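MutT/nudix family protein (Deinococcus radiodurans, PDB 2W4E) probably hydrolyses ADP-ribose as a magnesium-dependent Nudix hydrolase, here represented by its Nudix domain without the N-terminal part. Local coordinates at residues A[9-14]-A[130-135]; A[18-23]-A[104-109]; A[33-38]-A[123-128]. One frame throughout, in Å; residues are numbered along the deposited sequence.

Contact 1 of 3, residues A[9-14]-A[130-135]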
# COMPACT_ATOMS: atom_id res chain seq x y z
N PHE A 9 -4.01 7.71 8.65
CA PHE A 9 -2.84 8.13 7.90
C PHE A 9 -3.31 9.32 7.10
O PHE A 9 -4.39 9.29 6.51
CB PHE A 9 -2.34 7.01 6.98
CG PHE A 9 -1.44 6.03 7.66
CD1 PHE A 9 -0.08 6.00 7.37
CD2 PHE A 9 -1.95 5.16 8.62
CE1 PHE A 9 0.79 5.11 8.04
CE2 PHE A 9 -1.09 4.28 9.30
CZ PHE A 9 0.28 4.26 9.00
N ILE A 10 -2.50 10.36 7.09
CA ILE A 10 -2.86 11.61 6.45
C ILE A 10 -1.79 12.06 5.49
O ILE A 10 -0.63 12.37 5.91
CB ILE A 10 -3.06 12.77 7.49
CG1 ILE A 10 -4.14 12.43 8.52
CG2 ILE A 10 -3.44 14.10 6.75
CD1 ILE A 10 -3.57 11.87 9.79
N LEU A 11 -2.16 12.19 4.23
CA LEU A 11 -1.30 12.85 3.27
C LEU A 11 -1.65 14.36 3.22
O LEU A 11 -2.67 14.73 2.67
CB LEU A 11 -1.48 12.20 1.88
CG LEU A 11 -0.84 12.93 0.67
CD1 LEU A 11 0.69 13.14 0.93
CD2 LEU A 11 -1.12 12.06 -0.59
N PRO A 12 -0.80 15.23 3.81
CA PRO A 12 -1.16 16.63 3.90
C PRO A 12 -0.58 17.39 2.69
O PRO A 12 0.62 17.23 2.37
CB PRO A 12 -0.43 17.08 5.20
CG PRO A 12 0.27 15.86 5.72
CD PRO A 12 0.49 15.02 4.49
N VAL A 13 -1.41 18.18 2.01
CA VAL A 13 -0.96 18.90 0.82
C VAL A 13 -1.31 20.39 0.99
O VAL A 13 -2.47 20.74 1.32
CB VAL A 13 -1.57 18.33 -0.47
CG1 VAL A 13 -1.31 19.24 -1.70
CG2 VAL A 13 -1.10 16.86 -0.74
N THR A 14 -0.33 21.26 0.74
CA THR A 14 -0.55 22.72 0.88
C THR A 14 -1.29 23.30 -0.35
O THR A 14 -1.43 22.62 -1.39
CB THR A 14 0.80 23.42 1.03
OG1 THR A 14 1.52 23.36 -0.22
CG2 THR A 14 1.60 22.74 2.09
N LEU A 130 1.02 3.33 -0.19
CA LEU A 130 -0.31 2.94 -0.67
C LEU A 130 -1.21 4.19 -0.63
O LEU A 130 -2.02 4.40 -1.51
CB LEU A 130 -0.93 1.82 0.20
CG LEU A 130 -2.36 1.38 -0.12
CD1 LEU A 130 -2.61 1.10 -1.66
CD2 LEU A 130 -2.71 0.16 0.69
N THR A 131 -1.06 5.03 0.39
CA THR A 131 -1.91 6.24 0.50
C THR A 131 -1.63 7.17 -0.68
O THR A 131 -2.57 7.77 -1.25
CB THR A 131 -1.66 6.93 1.85
OG1 THR A 131 -1.99 6.00 2.88
CG2 THR A 131 -2.55 8.22 2.03
N LEU A 132 -0.35 7.30 -1.03
CA LEU A 132 0.06 8.17 -2.17
C LEU A 132 -0.55 7.68 -3.47
O LEU A 132 -1.07 8.46 -4.25
CB LEU A 132 1.58 8.28 -2.29
CG LEU A 132 2.22 9.21 -1.23
CD1 LEU A 132 3.71 8.79 -1.09
CD2 LEU A 132 2.08 10.68 -1.68
N TRP A 133 -0.50 6.37 -3.69
CA TRP A 133 -1.13 5.84 -4.86
C TRP A 133 -2.63 6.13 -4.83
O TRP A 133 -3.19 6.56 -5.82
CB TRP A 133 -0.89 4.33 -5.01
CG TRP A 133 0.44 4.01 -5.53
CD1 TRP A 133 1.48 3.44 -4.85
CD2 TRP A 133 0.92 4.24 -6.86
NE1 TRP A 133 2.57 3.30 -5.68
CE2 TRP A 133 2.26 3.79 -6.92
CE3 TRP A 133 0.34 4.77 -8.02
CZ2 TRP A 133 3.03 3.85 -8.08
CZ3 TRP A 133 1.10 4.82 -9.19
CH2 TRP A 133 2.43 4.35 -9.21
N GLN A 134 -3.30 5.86 -3.71
CA GLN A 134 -4.76 6.05 -3.67
C GLN A 134 -5.16 7.52 -3.84
O GLN A 134 -6.23 7.79 -4.36
CB GLN A 134 -5.35 5.53 -2.34
CG GLN A 134 -5.31 4.00 -2.11
CD GLN A 134 -5.72 3.70 -0.65
OE1 GLN A 134 -5.68 4.60 0.20
NE2 GLN A 134 -6.07 2.48 -0.36
N ALA A 135 -4.32 8.47 -3.41
CA ALA A 135 -4.64 9.90 -3.53
C ALA A 135 -4.37 10.48 -4.93
O ALA A 135 -4.76 11.61 -5.23
CB ALA A 135 -3.83 10.70 -2.49
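Leu11 laps its two methyl groups over one side of the helix 126-141. This is helix-on-sheet packing within the alpha-beta-alpha sandwich of the Nudix fold: strand 6-14 lies in the mixed sheet, and the helix covers one of its faces. The local axes approach to 9.1 Å and cross at -56°. Leu11 does most of the work. Its CG stands anti to the backbone N, chi1 169°, which sends the branch out toward the helix. There CD1 and CD2 both meet CD2 of Leu132, and the two leucine side chains cross at about a right angle. Leu11 CD2 also reaches the next turn, 3.6 Å from Ala135 CB. Lower on the same side chain, Leu11 CB faces CG2 of Thr131. That methyl is anti to the backbone N, so the apolar branch of the threonine faces the strand. Its hydroxyl is satisfied inside the helix, where OG1 bonds to Pro127 O. Helix 111-120 adds Val114 and Leu118 against Leu132. On the far side of helix 126-141, Trp133 meets Trp133 of the second subunit. At the Phe9 end the ring leads away from the helix, and Phe9 CB comes nearest, 4.2 Å from Thr131 OG1.

Contact 2 of 3, residues A[18-23]-A[104-109]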
# COMPACT_ATOMS: atom_id res chain seq x y z
N GLU A 18 2.44 21.17 -2.33
CA GLU A 18 3.54 20.46 -1.69
C GLU A 18 3.00 19.45 -0.71
O GLU A 18 1.98 19.71 -0.05
CB GLU A 18 4.40 21.43 -0.92
CG GLU A 18 4.80 22.61 -1.76
CD GLU A 18 5.04 23.78 -0.87
OE1 GLU A 18 4.08 24.21 -0.16
OE2 GLU A 18 6.18 24.26 -0.86
N ALA A 19 3.64 18.29 -0.65
CA ALA A 19 3.29 17.30 0.37
C ALA A 19 4.06 17.63 1.64
O ALA A 19 5.23 18.02 1.59
CB ALA A 19 3.65 15.89 -0.11
N VAL A 20 3.41 17.46 2.78
CA VAL A 20 4.09 17.61 4.05
C VAL A 20 4.42 16.23 4.62
O VAL A 20 3.55 15.59 5.22
CB VAL A 20 3.25 18.43 5.05
CG1 VAL A 20 4.07 18.68 6.34
CG2 VAL A 20 2.81 19.77 4.38
N LEU A 21 5.67 15.79 4.42
CA LEU A 21 6.14 14.50 4.92
C LEU A 21 6.92 14.63 6.21
O LEU A 21 7.25 15.72 6.63
CB LEU A 21 7.04 13.81 3.87
CG LEU A 21 6.44 13.80 2.48
CD1 LEU A 21 7.31 13.03 1.45
CD2 LEU A 21 5.05 13.14 2.59
N ILE A 22 7.20 13.49 6.84
CA ILE A 22 8.11 13.45 7.98
C ILE A 22 9.21 12.40 7.78
O ILE A 22 9.01 11.43 7.03
CB ILE A 22 7.38 13.15 9.30
CG1 ILE A 22 6.62 11.81 9.19
CG2 ILE A 22 6.47 14.33 9.69
CD1 ILE A 22 5.98 11.36 10.49
N ARG A 23 10.35 12.62 8.44
CA ARG A 23 11.39 11.57 8.54
C ARG A 23 11.38 11.24 9.99
O ARG A 23 11.65 12.08 10.84
CB ARG A 23 12.79 12.00 8.06
CG ARG A 23 12.89 12.33 6.54
CD ARG A 23 14.35 12.38 6.01
NE ARG A 23 14.37 12.94 4.65
CZ ARG A 23 14.80 14.16 4.32
NH1 ARG A 23 15.27 14.99 5.24
NH2 ARG A 23 14.75 14.56 3.05
N ILE A 104 11.24 13.15 15.03
CA ILE A 104 10.52 13.57 13.81
C ILE A 104 11.16 14.82 13.19
O ILE A 104 11.54 15.72 13.90
CB ILE A 104 9.00 13.81 14.10
CG1 ILE A 104 8.29 12.48 14.36
CG2 ILE A 104 8.32 14.53 12.94
CD1 ILE A 104 6.89 12.61 14.99
N GLU A 105 11.32 14.82 11.87
CA GLU A 105 11.71 16.00 11.12
C GLU A 105 10.72 16.22 9.98
O GLU A 105 10.48 15.35 9.16
CB GLU A 105 13.12 15.84 10.56
CG GLU A 105 13.48 16.91 9.51
CD GLU A 105 14.67 16.54 8.63
OE1 GLU A 105 15.06 17.37 7.79
OE2 GLU A 105 15.22 15.43 8.76
N ARG A 106 10.16 17.41 9.94
CA ARG A 106 9.25 17.78 8.87
C ARG A 106 9.97 18.07 7.56
O ARG A 106 11.00 18.75 7.54
CB ARG A 106 8.42 18.96 9.29
CG ARG A 106 7.19 19.17 8.42
CD ARG A 106 7.01 20.62 8.21
NE ARG A 106 6.30 21.18 9.32
CZ ARG A 106 6.45 22.42 9.77
NH1 ARG A 106 7.33 23.25 9.22
NH2 ARG A 106 5.71 22.83 10.77
N VAL A 107 9.40 17.55 6.47
CA VAL A 107 10.01 17.61 5.15
C VAL A 107 8.93 18.02 4.16
O VAL A 107 8.05 17.22 3.84
CB VAL A 107 10.63 16.21 4.74
CG1 VAL A 107 11.03 16.17 3.27
CG2 VAL A 107 11.86 15.85 5.62
N VAL A 108 8.99 19.24 3.64
CA VAL A 108 8.01 19.71 2.64
C VAL A 108 8.57 19.65 1.22
O VAL A 108 9.54 20.32 0.91
CB VAL A 108 7.53 21.16 2.99
CG1 VAL A 108 6.57 21.72 1.91
CG2 VAL A 108 6.83 21.15 4.35
N LEU A 109 7.97 18.84 0.36
CA LEU A 109 8.43 18.67 -1.02
C LEU A 109 7.35 18.90 -2.03
O LEU A 109 6.21 18.50 -1.80
CB LEU A 109 8.94 17.22 -1.20
CG LEU A 109 10.15 16.77 -0.39
CD1 LEU A 109 10.23 15.25 -0.40
CD2 LEU A 109 11.39 17.37 -1.00
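Strands 18-23 and 104-109 run antiparallel and are joined by six backbone hydrogen bonds. The bonded pairs are Ala19 with Leu109, Leu21 with Val107 and Arg23 with Glu105. Both N-to-O distances between Leu21 and Val107 are 2.8 Å. The donors there sit above the carbonyl planes, 40° out for Val107 N on Leu21 O. At the Arg23 end the bonds lie in the carbonyl plane.

On one face Ala19, Leu21 and Val107 are buried, and helix 111-120 packs on Ala19 and Leu109. Leu21 CD1 meets Leu109 CD1 at 4.1 Å, the side chains crossing at about a right angle. Toward Arg23 this face opens to solvent: Glu105 is exposed and Arg23 partly so. The Arg23 chain is extended from CG to NE. Val107 CG2 lies 3.5 Å from Arg23 NH1, over one face of the guanidinium and toward its rim. Glu105 runs alongside, and its OE1 forms a long salt bridge to Arg23 NH1, also 3.5 Å. The two charged planes are 71° apart, so the groups do not pair flat.

On the reverse face, Ile22 CG2 touches Ile104 CG2 at 3.7 Å. Beside them, Arg106 passes Val20 CG1 with its CG and CD, then bonds Val59 O through NH2. Helix 47-59 lies against this face. Such pairing is that of a central and an outer strand in the smaller antiparallel sheet of the Nudix fold.

Contact 3 of 3, residues A[33-38]-A[123-128]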
# COMPACT_ATOMS: atom_id res chain seq x y z
N ILE A 33 13.00 7.10 8.29
CA ILE A 33 12.37 6.74 7.03
C ILE A 33 11.30 7.79 6.72
O ILE A 33 10.66 8.32 7.63
CB ILE A 33 11.81 5.27 7.04
CG1 ILE A 33 11.10 4.95 5.71
CG2 ILE A 33 10.92 5.02 8.27
CD1 ILE A 33 10.82 3.46 5.43
N THR A 34 11.15 8.09 5.43
CA THR A 34 10.19 9.07 4.92
C THR A 34 8.77 8.48 5.01
O THR A 34 8.50 7.38 4.46
CB THR A 34 10.51 9.43 3.45
OG1 THR A 34 11.83 9.97 3.40
CG2 THR A 34 9.58 10.52 2.95
N GLU A 35 7.90 9.20 5.71
CA GLU A 35 6.53 8.77 5.93
C GLU A 35 5.57 9.95 5.76
O GLU A 35 5.98 11.12 5.83
CB GLU A 35 6.36 8.23 7.36
CG GLU A 35 7.25 7.02 7.66
CD GLU A 35 7.15 6.58 9.11
OE1 GLU A 35 6.91 7.45 9.98
OE2 GLU A 35 7.31 5.38 9.36
N ILE A 36 4.30 9.64 5.53
CA ILE A 36 3.23 10.66 5.74
C ILE A 36 2.86 10.72 7.24
O ILE A 36 3.45 9.99 8.05
CB ILE A 36 1.99 10.41 4.82
CG1 ILE A 36 1.31 9.07 5.13
CG2 ILE A 36 2.38 10.52 3.30
CD1 ILE A 36 -0.11 8.93 4.42
N VAL A 37 1.94 11.60 7.63
CA VAL A 37 1.51 11.76 9.02
C VAL A 37 0.67 10.57 9.42
O VAL A 37 -0.12 10.09 8.62
CB VAL A 37 0.71 13.10 9.19
CG1 VAL A 37 0.11 13.21 10.60
CG2 VAL A 37 1.63 14.29 8.92
N ALA A 38 0.82 10.09 10.66
CA ALA A 38 -0.00 8.98 11.11
C ALA A 38 0.01 8.85 12.62
O ALA A 38 0.95 9.30 13.28
CB ALA A 38 0.49 7.65 10.46
N ILE A 123 10.24 5.45 -1.79
CA ILE A 123 9.35 5.47 -0.61
C ILE A 123 9.10 4.00 -0.19
O ILE A 123 8.19 3.34 -0.71
CB ILE A 123 7.97 6.12 -0.91
CG1 ILE A 123 8.11 7.44 -1.70
CG2 ILE A 123 7.17 6.32 0.38
CD1 ILE A 123 8.10 8.65 -0.89
N GLN A 124 9.89 3.50 0.75
CA GLN A 124 9.83 2.09 1.14
C GLN A 124 8.76 1.88 2.20
O GLN A 124 8.44 0.74 2.48
CB GLN A 124 11.18 1.61 1.69
CG GLN A 124 12.40 1.73 0.74
CD GLN A 124 13.65 1.88 1.58
OE1 GLN A 124 13.76 2.85 2.33
NE2 GLN A 124 14.54 0.89 1.54
N ASP A 125 8.22 2.94 2.80
CA ASP A 125 7.13 2.77 3.79
C ASP A 125 5.85 2.33 3.06
O ASP A 125 5.31 3.07 2.24
CB ASP A 125 6.86 4.03 4.63
CG ASP A 125 5.80 3.78 5.70
OD1 ASP A 125 6.03 2.93 6.58
OD2 ASP A 125 4.73 4.40 5.67
N GLY A 126 5.40 1.10 3.32
CA GLY A 126 4.21 0.58 2.60
C GLY A 126 2.92 1.40 2.81
O GLY A 126 2.28 1.79 1.82
N PRO A 127 2.51 1.64 4.06
CA PRO A 127 1.26 2.42 4.30
C PRO A 127 1.29 3.83 3.66
O PRO A 127 0.27 4.28 3.08
CB PRO A 127 1.18 2.52 5.82
CG PRO A 127 1.93 1.28 6.34
CD PRO A 127 3.06 1.08 5.32
N SER A 128 2.43 4.50 3.73
CA SER A 128 2.59 5.79 3.05
C SER A 128 2.53 5.65 1.57
O SER A 128 1.89 6.47 0.92
CB SER A 128 3.89 6.54 3.44
OG SER A 128 3.92 6.76 4.85
O HOH W 1 9.51 5.63 2.79
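A helix N-cap anchors the start of helix 126-141 to the chain where strand 31-35 gives way to strand 37-40. Asp125 is the cap. Its CG is anti to the backbone N, chi1 -176°, and OD2 accepts two bonds from Ser128. Ser128 OG donates to the anti lone pair of Asp125 OD2 at 2.6 Å. Ser128 N meets Asp125 OD2 from above the carboxylate plane at 3.0 Å.

Ser128 OG in turn accepts from Ile36 N, 3.0 Å away and nearly straight at 167°. Thus one hydroxyl donates to the cap and accepts from the strand junction. Ile36 holds CG1 in the crowded position between N and carbonyl carbon, chi1 63°, and that carbon lies 3.5 Å from Ser128 OG.

Glu35 OE2 comes within 3.9 Å of Asp125 OD1, a meeting of like charges. The salt bridge from Glu35 OE2 to Arg26 NE probably eases it. The capping bonds would likewise help keep Asp125 ionised.

At the other end, Ile33 CD1 packs 3.7 Å from Asp125 N. A water bridges the backbones, donating to Thr34 O and accepting from Asp125 N. Tyr73 of the second subunit packs on Ile33 and Gln124, and Pro76 of that subunit on Asp125. Asp125 and Ser128 thus form a side-chain N-cap typical of a helix start, here fixed to the junction between the two sheets of a Nudix domain.

Overall arrangement
From the N terminus, strand 6-14 comes first. Its contact 1 closes the longest loop, reached only when helix 126-141 returns to cover the mixed sheet. Both other contacts fall within that loop. Strand 18-26 follows, and contact 2 closes a loop from 18-23 to 104-109; the other edge of strand 18-26 pairs with strand 31-35. Segment 33-38 then leads into the mixed sheet, and contact 3 closes a loop from it to 123-128. Contacts 2 and 3 therefore cross along the chain. Backbone bonds link the three: Pro12 O to Val20 N, Ile10 N to Val37 O and Ile22 O to Glu35 N. These bonds join the strands; contacts 1 and 3 tie them to helix 126-141 and also touch the second subunit.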